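Local coordinates for beta-lactamase (Nostoc sp., PDB 6NHS), which probably hydrolyses the amide bond of beta-lactam antibiotics, as a class D serine beta-lactamase, at residues R93-I104 against N110-L119. Residues are numbered along the deposited sequence; the frame is centred on the assembly and turned at random. Where two conformers were deposited one is given.
With EDO (1,2-ethanediol), chain D.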
ATOM      1  N   ARG A  93     -15.296   4.563 -16.665  1.00 31.45           N
ATOM      2  CA  ARG A  93     -15.185   3.695 -15.507  1.00 34.18           C
ATOM      3  C   ARG A  93     -15.895   4.334 -14.312  1.00 38.06           C
ATOM      4  O   ARG A  93     -16.508   5.400 -14.423  1.00 37.45           O
ATOM      5  CB  ARG A  93     -13.712   3.371 -15.225  1.00 31.83           C
ATOM      6  CG  ARG A  93     -13.101   2.441 -16.271  1.00 32.33           C
ATOM      7  CD  ARG A  93     -11.643   2.114 -16.004  1.00 30.84           C
ATOM      8  NE  ARG A  93     -11.112   1.243 -17.050  1.00 31.96           N
ATOM      9  CZ  ARG A  93     -10.670   1.671 -18.228  1.00 32.84           C
ATOM     10  NH1 ARG A  93     -10.682   2.967 -18.518  1.00 28.34           N
ATOM     11  NH2 ARG A  93     -10.214   0.800 -19.122  1.00 32.80           N
ATOM     12  N   GLN A  94     -15.780   3.687 -13.149  1.00 42.44           N
ATOM     13  CA  GLN A  94     -16.685   3.963 -12.033  1.00 47.24           C
ATOM     14  C   GLN A  94     -16.510   5.373 -11.477  1.00 41.66           C
ATOM     15  O   GLN A  94     -17.496   6.024 -11.116  1.00 42.61           O
ATOM     16  CB  GLN A  94     -16.472   2.925 -10.931  1.00 54.76           C
ATOM     17  CG  GLN A  94     -17.459   3.019  -9.779  1.00 66.24           C
ATOM     18  CD  GLN A  94     -17.182   1.987  -8.699  1.00 74.05           C
ATOM     19  OE1 GLN A  94     -16.142   1.323  -8.709  1.00 77.56           O
ATOM     20  NE2 GLN A  94     -18.111   1.846  -7.761  1.00 76.94           N
ATOM     21  N   PHE A  95     -15.275   5.859 -11.388  1.00 36.99           N
ATOM     22  CA  PHE A  95     -15.022   7.150 -10.765  1.00 35.67           C
ATOM     23  C   PHE A  95     -14.589   8.177 -11.797  1.00 38.37           C
ATOM     24  O   PHE A  95     -13.721   7.883 -12.631  1.00 37.02           O
ATOM     25  CB  PHE A  95     -13.956   7.009  -9.675  1.00 34.86           C
ATOM     26  CG  PHE A  95     -14.304   5.987  -8.633  1.00 40.05           C
ATOM     27  CD1 PHE A  95     -15.209   6.288  -7.628  1.00 43.88           C
ATOM     28  CD2 PHE A  95     -13.745   4.719  -8.667  1.00 42.26           C
ATOM     29  CE1 PHE A  95     -15.541   5.347  -6.670  1.00 45.77           C
ATOM     30  CE2 PHE A  95     -14.073   3.773  -7.710  1.00 43.56           C
ATOM     31  CZ  PHE A  95     -14.972   4.088  -6.711  1.00 44.83           C
ATOM     32  N   PRO A  96     -15.161   9.387 -11.763  1.00 39.46           N
ATOM     33  CA  PRO A  96     -14.837  10.391 -12.792  1.00 38.74           C
ATOM     34  C   PRO A  96     -13.362  10.761 -12.866  1.00 33.23           C
ATOM     35  O   PRO A  96     -12.866  11.055 -13.961  1.00 32.19           O
ATOM     36  CB  PRO A  96     -15.699  11.596 -12.384  1.00 42.66           C
ATOM     37  CG  PRO A  96     -16.822  11.009 -11.583  1.00 42.75           C
ATOM     38  CD  PRO A  96     -16.219   9.850 -10.848  1.00 40.83           C
ATOM     39  N   THR A  97     -12.639  10.763 -11.739  0.57 31.53           N
ATOM     40  CA  THR A  97     -11.213  11.069 -11.787  0.57 32.32           C
ATOM     41  C   THR A  97     -10.422  10.018 -12.556  0.57 31.04           C
ATOM     42  O   THR A  97      -9.303  10.301 -12.991  0.57 31.64           O
ATOM     43  CB  THR A  97     -10.631  11.198 -10.378  0.57 34.00           C
ATOM     44  OG1 THR A  97     -10.693   9.931  -9.708  0.57 32.87           O
ATOM     45  CG2 THR A  97     -11.396  12.240  -9.583  0.57 36.49           C
ATOM     46  N   TRP A  98     -10.970   8.814 -12.719  1.00 27.13           N
ATOM     47  CA  TRP A  98     -10.312   7.780 -13.509  1.00 27.34           C
ATOM     48  C   TRP A  98     -10.473   7.992 -15.008  1.00 26.39           C
ATOM     49  O   TRP A  98      -9.707   7.413 -15.788  1.00 27.20           O
ATOM     50  CB  TRP A  98     -10.875   6.400 -13.157  1.00 26.16           C
ATOM     51  CG  TRP A  98     -10.520   5.901 -11.791  1.00 29.22           C
ATOM     52  CD1 TRP A  98      -9.748   6.532 -10.851  1.00 27.51           C
ATOM     53  CD2 TRP A  98     -10.921   4.656 -11.213  1.00 30.91           C
ATOM     54  NE1 TRP A  98      -9.646   5.750  -9.724  1.00 27.39           N
ATOM     55  CE2 TRP A  98     -10.351   4.591  -9.922  1.00 29.64           C
ATOM     56  CE3 TRP A  98     -11.705   3.586 -11.660  1.00 34.48           C
ATOM     57  CZ2 TRP A  98     -10.538   3.494  -9.075  1.00 32.02           C
ATOM     58  CZ3 TRP A  98     -11.891   2.498 -10.817  1.00 34.31           C
ATOM     59  CH2 TRP A  98     -11.308   2.463  -9.537  1.00 34.55           C
ATOM     60  N   ASN A  99     -11.462   8.774 -15.431  1.00 27.04           N
ATOM     61  CA  ASN A  99     -11.757   8.937 -16.855  1.00 25.36           C
ATOM     62  C   ASN A  99     -11.000  10.123 -17.445  1.00 27.34           C
ATOM     63  O   ASN A  99     -11.583  11.024 -18.047  1.00 25.32           O
ATOM     64  CB  ASN A  99     -13.261   9.085 -17.052  1.00 27.46           C
ATOM     65  CG  ASN A  99     -14.033   7.889 -16.530  1.00 32.18           C
ATOM     66  OD1 ASN A  99     -13.579   6.748 -16.638  1.00 30.21           O
ATOM     67  ND2 ASN A  99     -15.207   8.144 -15.954  1.00 36.63           N
ATOM     68  N   GLN A 100      -9.678  10.106 -17.294  0.69 24.20           N
ATOM     69  CA  GLN A 100      -8.845  11.203 -17.760  0.69 26.41           C
ATOM     70  C   GLN A 100      -7.411  10.711 -17.859  0.69 24.17           C
ATOM     71  O   GLN A 100      -7.012   9.787 -17.148  0.69 22.33           O
ATOM     72  CB  GLN A 100      -8.920  12.403 -16.812  0.69 29.86           C
ATOM     73  CG  GLN A 100      -8.328  12.113 -15.449  0.69 31.49           C
ATOM     74  CD  GLN A 100      -8.517  13.253 -14.468  0.69 40.15           C
ATOM     75  OE1 GLN A 100      -8.915  14.349 -14.851  0.69 44.09           O
ATOM     76  NE2 GLN A 100      -8.230  12.998 -13.191  0.69 42.98           N
ATOM     77  N   ASP A 101      -6.640  11.345 -18.739  1.00 21.84           N
ATOM     78  CA  ASP A 101      -5.207  11.059 -18.820  1.00 23.74           C
ATOM     79  C   ASP A 101      -4.551  11.343 -17.471  1.00 23.20           C
ATOM     80  O   ASP A 101      -4.992  12.215 -16.719  1.00 23.05           O
ATOM     81  CB  ASP A 101      -4.529  11.922 -19.895  1.00 23.38           C
ATOM     82  CG  ASP A 101      -5.149  11.770 -21.273  1.00 23.93           C
ATOM     83  OD1 ASP A 101      -5.836  10.766 -21.541  1.00 23.28           O
ATOM     84  OD2 ASP A 101      -4.915  12.663 -22.109  1.00 23.43           O
ATOM     85  N   THR A 102      -3.485  10.612 -17.151  1.00 21.65           N
ATOM     86  CA  THR A 102      -2.887  10.798 -15.831  1.00 19.99           C
ATOM     87  C   THR A 102      -1.418  10.379 -15.866  1.00 23.85           C
ATOM     88  O   THR A 102      -0.891   9.947 -16.894  1.00 22.59           O
ATOM     89  CB  THR A 102      -3.693  10.038 -14.767  1.00 20.51           C
ATOM     90  OG1 THR A 102      -3.369  10.529 -13.456  1.00 23.63           O
ATOM     91  CG2 THR A 102      -3.418   8.541 -14.833  1.00 19.72           C
ATOM     92  N   ASN A 103      -0.746  10.557 -14.733  1.00 22.70           N
ATOM     93  CA  ASN A 103       0.626  10.119 -14.542  1.00 20.69           C
ATOM     94  C   ASN A 103       0.656   9.272 -13.277  1.00 21.30           C
ATOM     95  O   ASN A 103      -0.368   9.098 -12.605  1.00 21.94           O
ATOM     96  CB  ASN A 103       1.594  11.318 -14.476  1.00 19.52           C
ATOM     97  CG  ASN A 103       1.307  12.264 -13.302  1.00 21.03           C
ATOM     98  OD1 ASN A 103       1.032  11.832 -12.186  1.00 22.28           O
ATOM     99  ND2 ASN A 103       1.402  13.572 -13.559  1.00 20.12           N
ATOM    100  N   ILE A 104       1.835   8.752 -12.932  1.00 19.60           N
ATOM    101  CA  ILE A 104       1.881   7.773 -11.852  1.00 18.95           C
ATOM    102  C   ILE A 104       1.623   8.436 -10.503  1.00 24.37           C
ATOM    103  O   ILE A 104       1.060   7.807  -9.597  1.00 21.95           O
ATOM    104  CB  ILE A 104       3.212   6.989 -11.885  1.00 22.04           C
ATOM    105  CG1 ILE A 104       3.124   5.733 -11.010  1.00 23.90           C
ATOM    106  CG2 ILE A 104       4.391   7.855 -11.444  1.00 21.62           C
ATOM    107  CD1 ILE A 104       4.340   4.821 -11.145  1.00 22.34           C
ATOM    108  N   ASN A 110      -5.113   8.787  -6.851  1.00 26.91           N
ATOM    109  CA  ASN A 110      -6.506   8.519  -7.171  1.00 25.89           C
ATOM    110  C   ASN A 110      -6.848   7.037  -7.180  1.00 25.70           C
ATOM    111  O   ASN A 110      -7.984   6.690  -7.507  1.00 26.55           O
ATOM    112  CB  ASN A 110      -6.858   9.126  -8.540  1.00 25.74           C
ATOM    113  CG  ASN A 110      -6.731  10.638  -8.562  1.00 27.36           C
ATOM    114  OD1 ASN A 110      -6.955  11.305  -7.556  1.00 26.98           O
ATOM    115  ND2 ASN A 110      -6.377  11.187  -9.725  1.00 27.79           N
ATOM    116  N   SER A 111      -5.899   6.162  -6.831  1.00 26.89           N
ATOM    117  CA  SER A 111      -6.097   4.712  -6.895  1.00 28.63           C
ATOM    118  C   SER A 111      -6.584   4.280  -8.278  1.00 26.83           C
ATOM    119  O   SER A 111      -7.464   3.428  -8.413  1.00 27.99           O
ATOM    120  CB  SER A 111      -7.062   4.230  -5.804  1.00 33.20           C
ATOM    121  OG  SER A 111      -6.560   4.507  -4.509  1.00 36.96           O
ATOM    122  N   THR A 112      -5.983   4.859  -9.320  1.00 24.58           N
ATOM    123  CA  THR A 112      -6.439   4.661 -10.698  1.00 24.35           C
ATOM    124  C   THR A 112      -5.965   3.301 -11.200  1.00 27.38           C
ATOM    125  O   THR A 112      -4.845   3.164 -11.695  1.00 25.72           O
ATOM    126  CB  THR A 112      -5.940   5.797 -11.582  1.00 25.30           C
ATOM    127  OG1 THR A 112      -6.315   7.044 -10.978  1.00 25.92           O
ATOM    128  CG2 THR A 112      -6.563   5.713 -12.974  1.00 25.01           C
ATOM    129  N   VAL A 113      -6.846   2.298 -11.097  1.00 26.92           N
ATOM    130  CA  VAL A 113      -6.468   0.909 -11.369  1.00 27.39           C
ATOM    131  C   VAL A 113      -5.996   0.727 -12.812  1.00 26.50           C
ATOM    132  O   VAL A 113      -5.001   0.038 -13.066  1.00 25.31           O
ATOM    133  CB  VAL A 113      -7.640  -0.038 -11.045  1.00 27.41           C
ATOM    134  CG1 VAL A 113      -7.292  -1.471 -11.456  1.00 26.93           C
ATOM    135  CG2 VAL A 113      -7.992   0.030  -9.554  1.00 28.65           C
ATOM    136  N   TRP A 114      -6.704   1.320 -13.781  1.00 25.77           N
ATOM    137  CA  TRP A 114      -6.367   1.038 -15.176  1.00 21.44           C
ATOM    138  C   TRP A 114      -4.935   1.452 -15.510  1.00 20.85           C
ATOM    139  O   TRP A 114      -4.269   0.779 -16.301  1.00 25.80           O
ATOM    140  CB  TRP A 114      -7.363   1.709 -16.129  1.00 22.27           C
ATOM    141  CG  TRP A 114      -7.306   3.224 -16.205  1.00 22.57           C
ATOM    142  CD1 TRP A 114      -8.181   4.103 -15.630  1.00 23.39           C
ATOM    143  CD2 TRP A 114      -6.347   4.025 -16.918  1.00 23.50           C
ATOM    144  NE1 TRP A 114      -7.821   5.398 -15.931  1.00 23.97           N
ATOM    145  CE2 TRP A 114      -6.700   5.378 -16.717  1.00 23.66           C
ATOM    146  CE3 TRP A 114      -5.232   3.730 -17.710  1.00 24.04           C
ATOM    147  CZ2 TRP A 114      -5.972   6.432 -17.274  1.00 21.11           C
ATOM    148  CZ3 TRP A 114      -4.507   4.778 -18.262  1.00 22.50           C
ATOM    149  CH2 TRP A 114      -4.879   6.112 -18.039  1.00 21.39           C
ATOM    150  N   PHE A 115      -4.449   2.544 -14.912  1.00 22.71           N
ATOM    151  CA  PHE A 115      -3.066   2.973 -15.114  1.00 20.21           C
ATOM    152  C   PHE A 115      -2.096   1.877 -14.688  1.00 23.46           C
ATOM    153  O   PHE A 115      -1.166   1.522 -15.424  1.00 20.94           O
ATOM    154  CB  PHE A 115      -2.825   4.267 -14.323  1.00 20.54           C
ATOM    155  CG  PHE A 115      -1.470   4.903 -14.550  1.00 20.14           C
ATOM    156  CD1 PHE A 115      -0.357   4.492 -13.825  1.00 22.64           C
ATOM    157  CD2 PHE A 115      -1.323   5.950 -15.452  1.00 20.33           C
ATOM    158  CE1 PHE A 115       0.884   5.091 -14.023  1.00 22.52           C
ATOM    159  CE2 PHE A 115      -0.090   6.556 -15.645  1.00 21.25           C
ATOM    160  CZ  PHE A 115       1.010   6.129 -14.934  1.00 21.74           C
ATOM    161  N   TYR A 116      -2.321   1.299 -13.510  1.00 24.22           N
ATOM    162  CA  TYR A 116      -1.419   0.273 -13.008  1.00 24.11           C
ATOM    163  C   TYR A 116      -1.606  -1.061 -13.712  1.00 24.87           C
ATOM    164  O   TYR A 116      -0.679  -1.877 -13.720  1.00 23.56           O
ATOM    165  CB  TYR A 116      -1.608   0.142 -11.500  1.00 22.47           C
ATOM    166  CG  TYR A 116      -0.859   1.225 -10.766  1.00 23.80           C
ATOM    167  CD1 TYR A 116       0.430   1.004 -10.314  1.00 22.61           C
ATOM    168  CD2 TYR A 116      -1.424   2.480 -10.567  1.00 23.96           C
ATOM    169  CE1 TYR A 116       1.131   1.987  -9.658  1.00 24.42           C
ATOM    170  CE2 TYR A 116      -0.727   3.478  -9.915  1.00 23.72           C
ATOM    171  CZ  TYR A 116       0.551   3.222  -9.460  1.00 25.68           C
ATOM    172  OH  TYR A 116       1.259   4.195  -8.799  1.00 24.78           O
ATOM    173  N   GLN A 117      -2.770  -1.301 -14.319  1.00 22.57           N
ATOM    174  CA  GLN A 117      -2.914  -2.495 -15.144  1.00 26.11           C
ATOM    175  C   GLN A 117      -2.069  -2.392 -16.410  1.00 26.52           C
ATOM    176  O   GLN A 117      -1.486  -3.388 -16.857  1.00 24.62           O
ATOM    177  CB  GLN A 117      -4.385  -2.725 -15.479  1.00 26.49           C
ATOM    178  CG  GLN A 117      -5.209  -3.206 -14.285  1.00 27.19           C
ATOM    179  CD  GLN A 117      -6.679  -3.342 -14.626  1.00 30.19           C
ATOM    180  OE1 GLN A 117      -7.295  -2.411 -15.143  1.00 27.72           O
ATOM    181  NE2 GLN A 117      -7.242  -4.511 -14.360  1.00 30.00           N
ATOM    182  N   VAL A 118      -1.980  -1.196 -17.003  1.00 23.93           N
ATOM    183  CA  VAL A 118      -1.068  -1.001 -18.131  1.00 22.36           C
ATOM    184  C   VAL A 118       0.368  -1.274 -17.695  1.00 22.72           C
ATOM    185  O   VAL A 118       1.120  -1.976 -18.382  1.00 24.76           O
ATOM    186  CB  VAL A 118      -1.209   0.419 -18.713  1.00 26.13           C
ATOM    187  CG1 VAL A 118      -0.167   0.646 -19.813  1.00 27.00           C
ATOM    188  CG2 VAL A 118      -2.619   0.654 -19.248  1.00 25.21           C
ATOM    189  N   LEU A 119       0.764  -0.728 -16.539  1.00 21.13           N
ATOM    190  CA  LEU A 119       2.132  -0.927 -16.062  1.00 24.42           C
ATOM    191  C   LEU A 119       2.445  -2.408 -15.905  1.00 23.39           C
ATOM    192  O   LEU A 119       3.507  -2.874 -16.332  1.00 22.19           O
ATOM    193  CB  LEU A 119       2.344  -0.199 -14.736  1.00 24.65           C
ATOM    194  CG  LEU A 119       2.221   1.332 -14.733  1.00 25.32           C
ATOM    195  CD1 LEU A 119       2.557   1.869 -13.348  1.00 24.16           C
ATOM    196  CD2 LEU A 119       3.139   1.968 -15.781  1.00 21.67           C
TER
HETATM  197  C1  EDO D 303      -2.808  15.251 -20.934  1.00 39.44           C
HETATM  198  O1  EDO D 303      -4.115  14.861 -21.363  1.00 35.44           O
HETATM  199  C2  EDO D 303      -1.953  15.527 -22.162  1.00 44.84           C
HETATM  200  O2  EDO D 303      -1.928  14.342 -22.966  1.00 53.06           O
HETATM  201  O   HOH W   1      -5.579   9.325 -12.094  1.00 23.73           O
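W98 NE1 donates to N110 O at 2.9 Å, almost straight (169°), in its own ring plane but from above the carbonyl plane. In return W114 NE1 binds W98 O at 2.8 Å, on a lone pair in the carbonyl plane; this acceptor is tilted from the indole plane and the bond is less straight (150°). W114 takes the crowded first torsion (chi1 69°), which swings the ring toward this carbonyl. F95 turns its edge to one face of W98, offset toward the rim, and T112 CA makes a CH-pi contact over the other. One face of the R93 guanidinium lies over W114 CB; its NH2 forms a salt bridge with D89. A water joins T102 OG1, N110 ND2 and T112 OG1. T102 CG2 meets F115 CD2 (3.4 Å), and I104 CB packs on CE1. I104 CG1 touches Y116 OH, which hydrogen-bonds to S70 OG. S111-T112-V113 fits the class D Ser-X-Val motif; S111 OG hydrogen-bonds to NZ of K203, probably of the KTG motif. The contact ties the 93-104 loop and strand 102-103, paired with strand 85-86, to the turn between helices 104-110 and 113-123 and the latter's first turns. Helix 65-76 lies alongside; the probable SxxK motif, S63 to K66, is at its start.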